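Side-chain contacts in alkyltransferase-like protein 1 (PDB 3GVA), which recognises O6-alkylguanine lesions in DNA, flips the damaged base into a binding pocket and presents it to nucleotide excision repair: residues D4-K9 with P35-Q40; S23-I28 with Q43-L48; W56-N61 with E83-E88. All blocks are in the same frame, centred on the assembly; numbering follows the deposited sequence.

Interactions 1 and 2 both use helix 38-46, the second helix of the helix-turn-helix. Interaction 1 joins it to helix 3-14, and interaction 2 joins it to the start of helix 25-31. Both are mainly van der Waals contacts of aromatic rings. Interaction 1 is partly buried, with F6 as its buried residue, whereas interaction 2 lies at the surface and holds Y25. Interaction 3 is different in kind. It is polar, partly buried, and ties the 56-61 segment to the turn that closes helix 73-84 through one carboxylate. Interactions 2 and 3 meet directly, because S23 pairs through its backbone with R58 and I60. Interactions 1 and 3 lie on opposite sides of the chain's centre and do not touch.

Interaction 1: D4-K9 with P35-Q40; sequences DEFYTK and PSYARQ
The start of helix 38-46, the second helix of the helix-turn-helix, meets helix 3-14 where F6 packs on Y37 and Q40. F6 is buried and points at the other segment. Its CG lies anti to the backbone N (chi1 178°), which carries the ring across to the turn. The far end of the ring does the touching. CE2 lies 3.5 Å from CB of Q40, and CZ lies 3.8 Å from CB of Y37. Backbone C of Q40 sits at the ring edge, in its plane, 3.8 Å from F6 CE2. On one face of F6 comes CD2 of Y37. The two rings are oblique, with planes at 47° and centroids 5.6 Å apart. Y37 holds the N-cap position of helix 38-46.

Q40 gives its CB to the contact and takes its amide elsewhere. The chain bends at chi2 (66°), and the amide end leads away from helix 3-14. Y7 makes a looser contact, its CE1 being 4.2 Å from O of Q40. The same helix face continues beyond the contact, with F6 also on V41 and Y7 also on A44. R39, the arginine finger that bonds to the orphaned cytosine when the base is flipped, lies between Y37 and Q40 in sequence and makes no contact with 4-9. An N-terminal helix packed against the recognition helix is part of the DNA-binding domain of the MGMT family.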
loop_
_atom_site.group_PDB
_atom_site.type_symbol
_atom_site.label_atom_id
_atom_site.label_comp_id
_atom_site.label_asym_id
_atom_site.label_seq_id
_atom_site.Cartn_x
_atom_site.Cartn_y
_atom_site.Cartn_z
ATOM N N ASP A 4 18.102 -0.928 -8.048
ATOM C CA ASP A 4 18.426 0.266 -7.273
ATOM C C ASP A 4 17.633 1.475 -7.774
ATOM O O ASP A 4 17.007 2.189 -6.983
ATOM C CB ASP A 4 19.931 0.561 -7.318
ATOM C CG ASP A 4 20.438 0.838 -8.724
ATOM O OD1 ASP A 4 21.526 1.433 -8.842
ATOM O OD2 ASP A 4 19.763 0.458 -9.706
ATOM N N GLU A 5 17.638 1.699 -9.085
ATOM C CA GLU A 5 16.894 2.824 -9.630
ATOM C C GLU A 5 15.391 2.541 -9.696
ATOM O O GLU A 5 14.576 3.462 -9.589
ATOM C CB GLU A 5 17.414 3.205 -11.020
ATOM C CG GLU A 5 16.991 4.611 -11.412
ATOM C CD GLU A 5 17.797 5.204 -12.552
ATOM O OE1 GLU A 5 19.039 5.058 -12.552
ATOM O OE2 GLU A 5 17.181 5.842 -13.436
ATOM N N PHE A 6 15.020 1.272 -9.861
ATOM C CA PHE A 6 13.606 0.905 -9.931
ATOM C C PHE A 6 12.904 1.215 -8.610
ATOM O O PHE A 6 11.790 1.723 -8.599
ATOM C CB PHE A 6 13.442 -0.589 -10.247
ATOM C CG PHE A 6 12.006 -1.048 -10.275
ATOM C CD1 PHE A 6 11.139 -0.611 -11.276
ATOM C CD2 PHE A 6 11.511 -1.897 -9.286
ATOM C CE1 PHE A 6 9.802 -1.007 -11.288
ATOM C CE2 PHE A 6 10.177 -2.298 -9.288
ATOM C CZ PHE A 6 9.320 -1.853 -10.290
ATOM N N TYR A 7 13.559 0.892 -7.498
ATOM C CA TYR A 7 12.989 1.132 -6.180
ATOM C C TYR A 7 12.646 2.605 -5.985
ATOM O O TYR A 7 11.564 2.934 -5.511
ATOM C CB TYR A 7 13.964 0.673 -5.085
ATOM C CG TYR A 7 13.984 -0.824 -4.837
ATOM C CD1 TYR A 7 13.446 -1.719 -5.762
ATOM C CD2 TYR A 7 14.551 -1.345 -3.672
ATOM C CE1 TYR A 7 13.474 -3.102 -5.534
ATOM C CE2 TYR A 7 14.586 -2.723 -3.433
ATOM C CZ TYR A 7 14.044 -3.595 -4.366
ATOM O OH TYR A 7 14.076 -4.952 -4.134
ATOM N N THR A 8 13.569 3.486 -6.360
ATOM C CA THR A 8 13.339 4.920 -6.215
ATOM C C THR A 8 12.163 5.389 -7.076
ATOM O O THR A 8 11.425 6.301 -6.690
ATOM C CB THR A 8 14.611 5.724 -6.572
ATOM O OG1 THR A 8 14.925 5.561 -7.960
ATOM C CG2 THR A 8 15.790 5.217 -5.750
ATOM N N LYS A 9 11.982 4.757 -8.228
ATOM C CA LYS A 9 10.886 5.096 -9.138
ATOM C C LYS A 9 9.563 4.658 -8.502
ATOM O O LYS A 9 8.517 5.304 -8.668
ATOM C CB LYS A 9 11.090 4.380 -10.474
ATOM C CG LYS A 9 10.299 4.971 -11.628
ATOM C CD LYS A 9 10.556 4.210 -12.923
ATOM C CE LYS A 9 9.967 4.943 -14.121
ATOM N NZ LYS A 9 8.522 5.270 -13.938
ATOM N N PRO A 35 4.471 -2.696 -16.150
ATOM C CA PRO A 35 3.339 -3.604 -15.923
ATOM C C PRO A 35 3.618 -5.031 -15.452
ATOM O O PRO A 35 2.778 -5.628 -14.786
ATOM C CB PRO A 35 2.585 -3.558 -17.255
ATOM C CG PRO A 35 3.657 -3.195 -18.248
ATOM C CD PRO A 35 4.408 -2.133 -17.510
ATOM N N SER A 36 4.781 -5.581 -15.776
ATOM C CA SER A 36 5.087 -6.949 -15.360
ATOM C C SER A 36 5.919 -7.023 -14.082
ATOM O O SER A 36 6.291 -8.114 -13.646
ATOM C CB SER A 36 5.841 -7.685 -16.471
ATOM O OG SER A 36 7.154 -7.170 -16.610
ATOM N N TYR A 37 6.192 -5.872 -13.474
ATOM C CA TYR A 37 7.020 -5.829 -12.274
ATOM C C TYR A 37 6.285 -5.690 -10.946
ATOM O O TYR A 37 6.847 -5.167 -9.984
ATOM C CB TYR A 37 8.045 -4.694 -12.396
ATOM C CG TYR A 37 9.104 -4.934 -13.448
ATOM C CD1 TYR A 37 8.768 -5.024 -14.799
ATOM C CD2 TYR A 37 10.442 -5.101 -13.091
ATOM C CE1 TYR A 37 9.737 -5.278 -15.770
ATOM C CE2 TYR A 37 11.422 -5.356 -14.056
ATOM C CZ TYR A 37 11.061 -5.444 -15.393
ATOM O OH TYR A 37 12.022 -5.694 -16.351
ATOM N N ALA A 38 5.048 -6.171 -10.879
ATOM C CA ALA A 38 4.276 -6.066 -9.650
ATOM C C ALA A 38 4.987 -6.709 -8.464
ATOM O O ALA A 38 4.976 -6.159 -7.373
ATOM C CB ALA A 38 2.889 -6.680 -9.836
ATOM N N ARG A 39 5.619 -7.862 -8.663
ATOM C CA ARG A 39 6.303 -8.493 -7.540
ATOM C C ARG A 39 7.532 -7.698 -7.132
ATOM O O ARG A 39 7.890 -7.662 -5.951
ATOM C CB ARG A 39 6.668 -9.946 -7.864
ATOM C CG ARG A 39 5.447 -10.869 -7.915
ATOM C CD ARG A 39 5.839 -12.340 -8.077
ATOM N NE ARG A 39 6.464 -12.884 -6.875
ATOM C CZ ARG A 39 7.061 -14.072 -6.816
ATOM N NH1 ARG A 39 7.118 -14.844 -7.890
ATOM N NH2 ARG A 39 7.602 -14.489 -5.681
ATOM N N GLN A 40 8.168 -7.050 -8.105
ATOM C CA GLN A 40 9.342 -6.229 -7.828
ATOM C C GLN A 40 8.899 -5.018 -7.018
ATOM O O GLN A 40 9.598 -4.590 -6.097
ATOM C CB GLN A 40 10.005 -5.759 -9.127
ATOM C CG GLN A 40 10.799 -6.828 -9.861
ATOM C CD GLN A 40 9.930 -7.944 -10.392
ATOM O OE1 GLN A 40 8.904 -7.699 -11.023
ATOM N NE2 GLN A 40 10.345 -9.182 -10.151
#

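Interaction 2: S23-I28 with Q43-L48; sequences STYGEI and QAMKHL
Y25 and M45 form the close part of this contact. CE1 of Y25 lies 3.8 Å from CG of M45 and 3.9 Å from its CB. The methionine approaches the ring obliquely. CG of Y25 is anti to its own carbonyl carbon (chi1 -63°), and the ring end thereby comes nearer to helix 38-46 than its CB direction alone would suggest. M45 starts toward Y25 and then turns off. Bends at chi2 and chi3 lead its sulfur and methyl away from the tyrosine, and its side chain also packs on V14, W56 and V59. V59 touches Y25 as well, so the two residues share a neighbour from the 56-61 segment.

Helices 25-31 and 38-46 are the two helices of the helix-turn-helix, and Y25 stands in the first turn of the former. T24 is its N-cap. OG1 of T24 accepts from N of E27 at 3.2 Å, with an N-H...O angle of 162°. This capping bond fixes the turn that carries Y25, a residue inferred to be needed for phosphate rotation and nucleotide flipping. The side chain of R39, the arginine finger, is about 7 Å from that of Y25.

The solvent side is looser. No polar bond joins the two segments. CB of M45 lies 4.2 Å from OH of Y25. K46 is exposed and brings only its aliphatic part near, with CG 4.4 Å from the same OH of Y25.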
loop_
_atom_site.group_PDB
_atom_site.type_symbol
_atom_site.label_atom_id
_atom_site.label_comp_id
_atom_site.label_asym_id
_atom_site.label_seq_id
_atom_site.Cartn_x
_atom_site.Cartn_y
_atom_site.Cartn_z
ATOM N N SER A 23 -3.444 2.502 -3.153
ATOM C CA SER A 23 -3.115 1.880 -4.425
ATOM C C SER A 23 -2.592 0.477 -4.144
ATOM O O SER A 23 -2.580 0.034 -2.988
ATOM C CB SER A 23 -2.073 2.706 -5.187
ATOM O OG SER A 23 -1.988 2.267 -6.533
ATOM N N THR A 24 -2.174 -0.227 -5.193
ATOM C CA THR A 24 -1.667 -1.590 -5.041
ATOM C C THR A 24 -0.375 -1.791 -5.833
ATOM O O THR A 24 -0.019 -0.966 -6.685
ATOM C CB THR A 24 -2.699 -2.621 -5.539
ATOM O OG1 THR A 24 -2.940 -2.402 -6.934
ATOM C CG2 THR A 24 -4.010 -2.482 -4.789
ATOM N N TYR A 25 0.320 -2.891 -5.560
ATOM C CA TYR A 25 1.559 -3.192 -6.260
ATOM C C TYR A 25 1.324 -3.203 -7.769
ATOM O O TYR A 25 2.107 -2.638 -8.538
ATOM C CB TYR A 25 2.114 -4.559 -5.840
ATOM C CG TYR A 25 2.495 -4.681 -4.380
ATOM C CD1 TYR A 25 2.810 -3.555 -3.622
ATOM C CD2 TYR A 25 2.576 -5.928 -3.767
ATOM C CE1 TYR A 25 3.195 -3.667 -2.286
ATOM C CE2 TYR A 25 2.964 -6.056 -2.434
ATOM C CZ TYR A 25 3.271 -4.920 -1.700
ATOM O OH TYR A 25 3.655 -5.037 -0.384
ATOM N N GLY A 26 0.237 -3.847 -8.184
ATOM C CA GLY A 26 -0.089 -3.940 -9.597
ATOM C C GLY A 26 -0.368 -2.599 -10.240
ATOM O O GLY A 26 0.118 -2.311 -11.335
ATOM N N GLU A 27 -1.163 -1.778 -9.563
ATOM C CA GLU A 27 -1.503 -0.455 -10.071
ATOM C C GLU A 27 -0.257 0.408 -10.209
ATOM O O GLU A 27 -0.068 1.091 -11.215
ATOM C CB GLU A 27 -2.498 0.232 -9.130
ATOM C CG GLU A 27 -3.894 -0.344 -9.163
ATOM C CD GLU A 27 -4.585 -0.097 -10.490
ATOM O OE1 GLU A 27 -4.811 -1.069 -11.239
ATOM O OE2 GLU A 27 -4.896 1.074 -10.787
ATOM N N ILE A 28 0.598 0.378 -9.194
ATOM C CA ILE A 28 1.815 1.184 -9.222
ATOM C C ILE A 28 2.733 0.732 -10.348
ATOM O O ILE A 28 3.295 1.562 -11.069
ATOM C CB ILE A 28 2.566 1.102 -7.878
ATOM C CG1 ILE A 28 1.724 1.752 -6.775
ATOM C CG2 ILE A 28 3.940 1.763 -7.993
ATOM C CD1 ILE A 28 1.491 3.252 -6.945
ATOM N N GLN A 43 8.580 -5.977 -3.626
ATOM C CA GLN A 43 9.897 -6.122 -3.021
ATOM C C GLN A 43 10.412 -4.744 -2.590
ATOM O O GLN A 43 10.939 -4.578 -1.489
ATOM C CB GLN A 43 10.849 -6.755 -4.035
ATOM C CG GLN A 43 11.783 -7.813 -3.467
ATOM C CD GLN A 43 11.040 -8.977 -2.833
ATOM O OE1 GLN A 43 10.148 -9.562 -3.445
ATOM N NE2 GLN A 43 11.412 -9.322 -1.604
ATOM N N ALA A 44 10.260 -3.756 -3.462
ATOM C CA ALA A 44 10.699 -2.398 -3.144
ATOM C C ALA A 44 10.026 -1.925 -1.860
ATOM O O ALA A 44 10.671 -1.372 -0.966
ATOM C CB ALA A 44 10.347 -1.448 -4.285
ATOM N N MET A 45 8.720 -2.151 -1.779
ATOM C CA MET A 45 7.939 -1.736 -0.621
ATOM C C MET A 45 8.348 -2.483 0.637
ATOM O O MET A 45 8.367 -1.915 1.733
ATOM C CB MET A 45 6.442 -1.946 -0.891
ATOM C CG MET A 45 5.910 -1.090 -2.019
ATOM S SD MET A 45 6.394 0.631 -1.779
ATOM C CE MET A 45 5.348 1.059 -0.373
ATOM N N LYS A 46 8.687 -3.755 0.478
ATOM C CA LYS A 46 9.084 -4.565 1.621
ATOM C C LYS A 46 10.471 -4.213 2.155
ATOM O O LYS A 46 10.774 -4.472 3.316
ATOM C CB LYS A 46 9.002 -6.052 1.261
ATOM C CG LYS A 46 7.585 -6.498 0.909
ATOM C CD LYS A 46 7.478 -8.003 0.709
ATOM C CE LYS A 46 7.670 -8.756 2.020
ATOM N NZ LYS A 46 7.317 -10.203 1.897
ATOM N N HIS A 47 11.301 -3.596 1.323
ATOM C CA HIS A 47 12.645 -3.220 1.750
ATOM C C HIS A 47 12.730 -1.819 2.356
ATOM O O HIS A 47 13.815 -1.365 2.713
ATOM C CB HIS A 47 13.624 -3.338 0.578
ATOM C CG HIS A 47 13.813 -4.742 0.091
ATOM N ND1 HIS A 47 14.666 -5.062 -0.945
ATOM C CD2 HIS A 47 13.259 -5.910 0.496
ATOM C CE1 HIS A 47 14.629 -6.366 -1.157
ATOM N NE2 HIS A 47 13.783 -6.904 -0.297
ATOM N N LEU A 48 11.593 -1.138 2.474
ATOM C CA LEU A 48 11.567 0.209 3.041
ATOM C C LEU A 48 11.814 0.205 4.538
ATOM O O LEU A 48 11.347 -0.682 5.253
ATOM C CB LEU A 48 10.224 0.891 2.768
ATOM C CG LEU A 48 10.059 1.662 1.458
ATOM C CD1 LEU A 48 8.614 2.164 1.316
ATOM C CD2 LEU A 48 11.033 2.835 1.434
#

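Interaction 3: W56-N61 with E83-E88; sequences WHRVIN and EEEGVE
With CG of H57 between its backbone N and carbonyl carbon (chi1 62°) and the E85 chain extended beyond CG (chi2 -179°), the imidazole and the carboxylate meet. The crowded position of CG points the histidine ring at E85, and chi2 of H57 (-71°) sets which edge faces it. The run W-H-R-V matches C-H-R-V in the PCHRV motif of the O6-alkylguanine alkyltransferases, with W56 where they carry the reactive cysteine. H57 and E85 probably correspond to the His-Glu pair that works with that cysteine.

NE2 of H57 donates to OE1 of E85 at 2.6 Å. The acceptor lies close to the ring plane, but NE2 meets the oxygen from above the carboxylate plane. The ring and the carboxylate are nearly perpendicular. R58 grips the same carboxylate side-on in a salt bridge. NE of R58 meets the syn lone pair of E85 OE2 at 2.8 Å, and NH2 of R58 reaches OE1 of E85 at 2.9 Å. CG of R58 also lies over one face of the H57 ring, offset toward its rim. These bonds fix the carboxylate, whose OE2 has a further donor in N of G20.

Helix 73-84 closes in a Schellman motif with G86 at C-prime. The backbone of R58 pairs with S23, which joins this loop to the segment leading into helix 25-31. OE1 of E85 takes two donors, H57 NE2 and R58 NH2, which approach it from opposite faces of the carboxylate plane.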
loop_
_atom_site.group_PDB
_atom_site.type_symbol
_atom_site.label_atom_id
_atom_site.label_comp_id
_atom_site.label_asym_id
_atom_site.label_seq_id
_atom_site.Cartn_x
_atom_site.Cartn_y
_atom_site.Cartn_z
ATOM N N TRP A 56 3.999 4.454 2.612
ATOM C CA TRP A 56 3.751 3.039 2.334
ATOM C C TRP A 56 2.408 2.528 2.837
ATOM O O TRP A 56 1.890 1.529 2.339
ATOM C CB TRP A 56 4.863 2.185 2.954
ATOM C CG TRP A 56 4.989 2.392 4.433
ATOM C CD1 TRP A 56 5.731 3.349 5.069
ATOM C CD2 TRP A 56 4.285 1.686 5.456
ATOM N NE1 TRP A 56 5.527 3.285 6.422
ATOM C CE2 TRP A 56 4.643 2.273 6.691
ATOM C CE3 TRP A 56 3.382 0.619 5.450
ATOM C CZ2 TRP A 56 4.128 1.827 7.913
ATOM C CZ3 TRP A 56 2.867 0.172 6.665
ATOM C CH2 TRP A 56 3.242 0.779 7.880
ATOM N N HIS A 57 1.837 3.203 3.825
ATOM C CA HIS A 57 0.569 2.750 4.373
ATOM C C HIS A 57 -0.567 2.868 3.360
ATOM O O HIS A 57 -1.618 2.250 3.532
ATOM C CB HIS A 57 0.227 3.533 5.649
ATOM C CG HIS A 57 0.047 5.001 5.425
ATOM N ND1 HIS A 57 1.095 5.842 5.126
ATOM C CD2 HIS A 57 -1.069 5.768 5.402
ATOM C CE1 HIS A 57 0.635 7.063 4.924
ATOM N NE2 HIS A 57 -0.676 7.047 5.083
ATOM N N ARG A 58 -0.351 3.647 2.300
ATOM C CA ARG A 58 -1.375 3.819 1.271
ATOM C C ARG A 58 -1.345 2.721 0.209
ATOM O O ARG A 58 -2.144 2.726 -0.722
ATOM C CB ARG A 58 -1.239 5.196 0.613
ATOM C CG ARG A 58 -1.570 6.330 1.576
ATOM C CD ARG A 58 -1.377 7.697 0.963
ATOM N NE ARG A 58 -1.419 8.721 2.003
ATOM C CZ ARG A 58 -0.800 9.896 1.927
ATOM N NH1 ARG A 58 -0.093 10.208 0.849
ATOM N NH2 ARG A 58 -0.847 10.737 2.952
ATOM N N VAL A 59 -0.424 1.779 0.346
ATOM C CA VAL A 59 -0.341 0.666 -0.596
ATOM C C VAL A 59 -0.904 -0.576 0.115
ATOM O O VAL A 59 -0.417 -0.966 1.176
ATOM C CB VAL A 59 1.128 0.414 -1.038
ATOM C CG1 VAL A 59 1.180 -0.676 -2.100
ATOM C CG2 VAL A 59 1.729 1.699 -1.600
ATOM N N ILE A 60 -1.949 -1.173 -0.454
ATOM C CA ILE A 60 -2.573 -2.347 0.153
ATOM C C ILE A 60 -2.725 -3.440 -0.890
ATOM O O ILE A 60 -2.578 -3.178 -2.077
ATOM C CB ILE A 60 -3.983 -2.014 0.705
ATOM C CG1 ILE A 60 -4.917 -1.605 -0.440
ATOM C CG2 ILE A 60 -3.890 -0.883 1.716
ATOM C CD1 ILE A 60 -6.347 -1.336 0.001
ATOM N N ASN A 61 -3.026 -4.665 -0.467
ATOM C CA ASN A 61 -3.187 -5.713 -1.462
ATOM C C ASN A 61 -4.507 -5.534 -2.203
ATOM O O ASN A 61 -5.427 -4.863 -1.720
ATOM C CB ASN A 61 -3.063 -7.112 -0.833
ATOM C CG ASN A 61 -4.002 -7.327 0.321
ATOM O OD1 ASN A 61 -5.216 -7.392 0.144
ATOM N ND2 ASN A 61 -3.441 -7.450 1.524
ATOM N N GLU A 83 -6.722 5.006 9.004
ATOM C CA GLU A 83 -7.875 5.574 9.692
ATOM C C GLU A 83 -7.722 7.087 9.903
ATOM O O GLU A 83 -8.703 7.827 9.824
ATOM C CB GLU A 83 -8.104 4.849 11.022
ATOM C CG GLU A 83 -8.578 3.408 10.813
ATOM C CD GLU A 83 -9.062 2.738 12.082
ATOM O OE1 GLU A 83 -8.254 2.588 13.019
ATOM O OE2 GLU A 83 -10.253 2.357 12.145
ATOM N N GLU A 84 -6.496 7.549 10.139
ATOM C CA GLU A 84 -6.253 8.978 10.331
ATOM C C GLU A 84 -6.540 9.786 9.068
ATOM O O GLU A 84 -6.870 10.969 9.146
ATOM C CB GLU A 84 -4.813 9.216 10.783
ATOM C CG GLU A 84 -4.547 8.807 12.218
ATOM C CD GLU A 84 -3.083 8.880 12.582
ATOM O OE1 GLU A 84 -2.756 8.682 13.770
ATOM O OE2 GLU A 84 -2.259 9.129 11.679
ATOM N N GLU A 85 -6.416 9.152 7.903
ATOM C CA GLU A 85 -6.686 9.844 6.646
ATOM C C GLU A 85 -8.135 9.657 6.175
ATOM O O GLU A 85 -8.465 9.910 5.015
ATOM C CB GLU A 85 -5.685 9.392 5.566
ATOM C CG GLU A 85 -4.238 9.675 5.962
ATOM C CD GLU A 85 -3.213 9.278 4.916
ATOM O OE1 GLU A 85 -2.004 9.296 5.251
ATOM O OE2 GLU A 85 -3.598 8.958 3.770
ATOM N N GLY A 86 -9.000 9.224 7.090
ATOM C CA GLY A 86 -10.407 9.046 6.768
ATOM C C GLY A 86 -10.866 7.725 6.162
ATOM O O GLY A 86 -12.022 7.602 5.762
ATOM N N VAL A 87 -9.983 6.736 6.094
ATOM C CA VAL A 87 -10.346 5.450 5.514
ATOM C C VAL A 87 -11.122 4.603 6.513
ATOM O O VAL A 87 -10.670 4.386 7.634
ATOM C CB VAL A 87 -9.097 4.655 5.081
ATOM C CG1 VAL A 87 -9.512 3.392 4.329
ATOM C CG2 VAL A 87 -8.189 5.525 4.242
ATOM N N GLU A 88 -12.289 4.130 6.094
ATOM C CA GLU A 88 -13.139 3.289 6.928
ATOM C C GLU A 88 -12.585 1.879 6.839
ATOM O O GLU A 88 -12.431 1.335 5.744
ATOM C CB GLU A 88 -14.582 3.319 6.411
ATOM C CG GLU A 88 -15.579 2.519 7.231
ATOM C CD GLU A 88 -15.684 3.004 8.667
ATOM O OE1 GLU A 88 -15.540 4.221 8.906
ATOM O OE2 GLU A 88 -15.923 2.168 9.558
#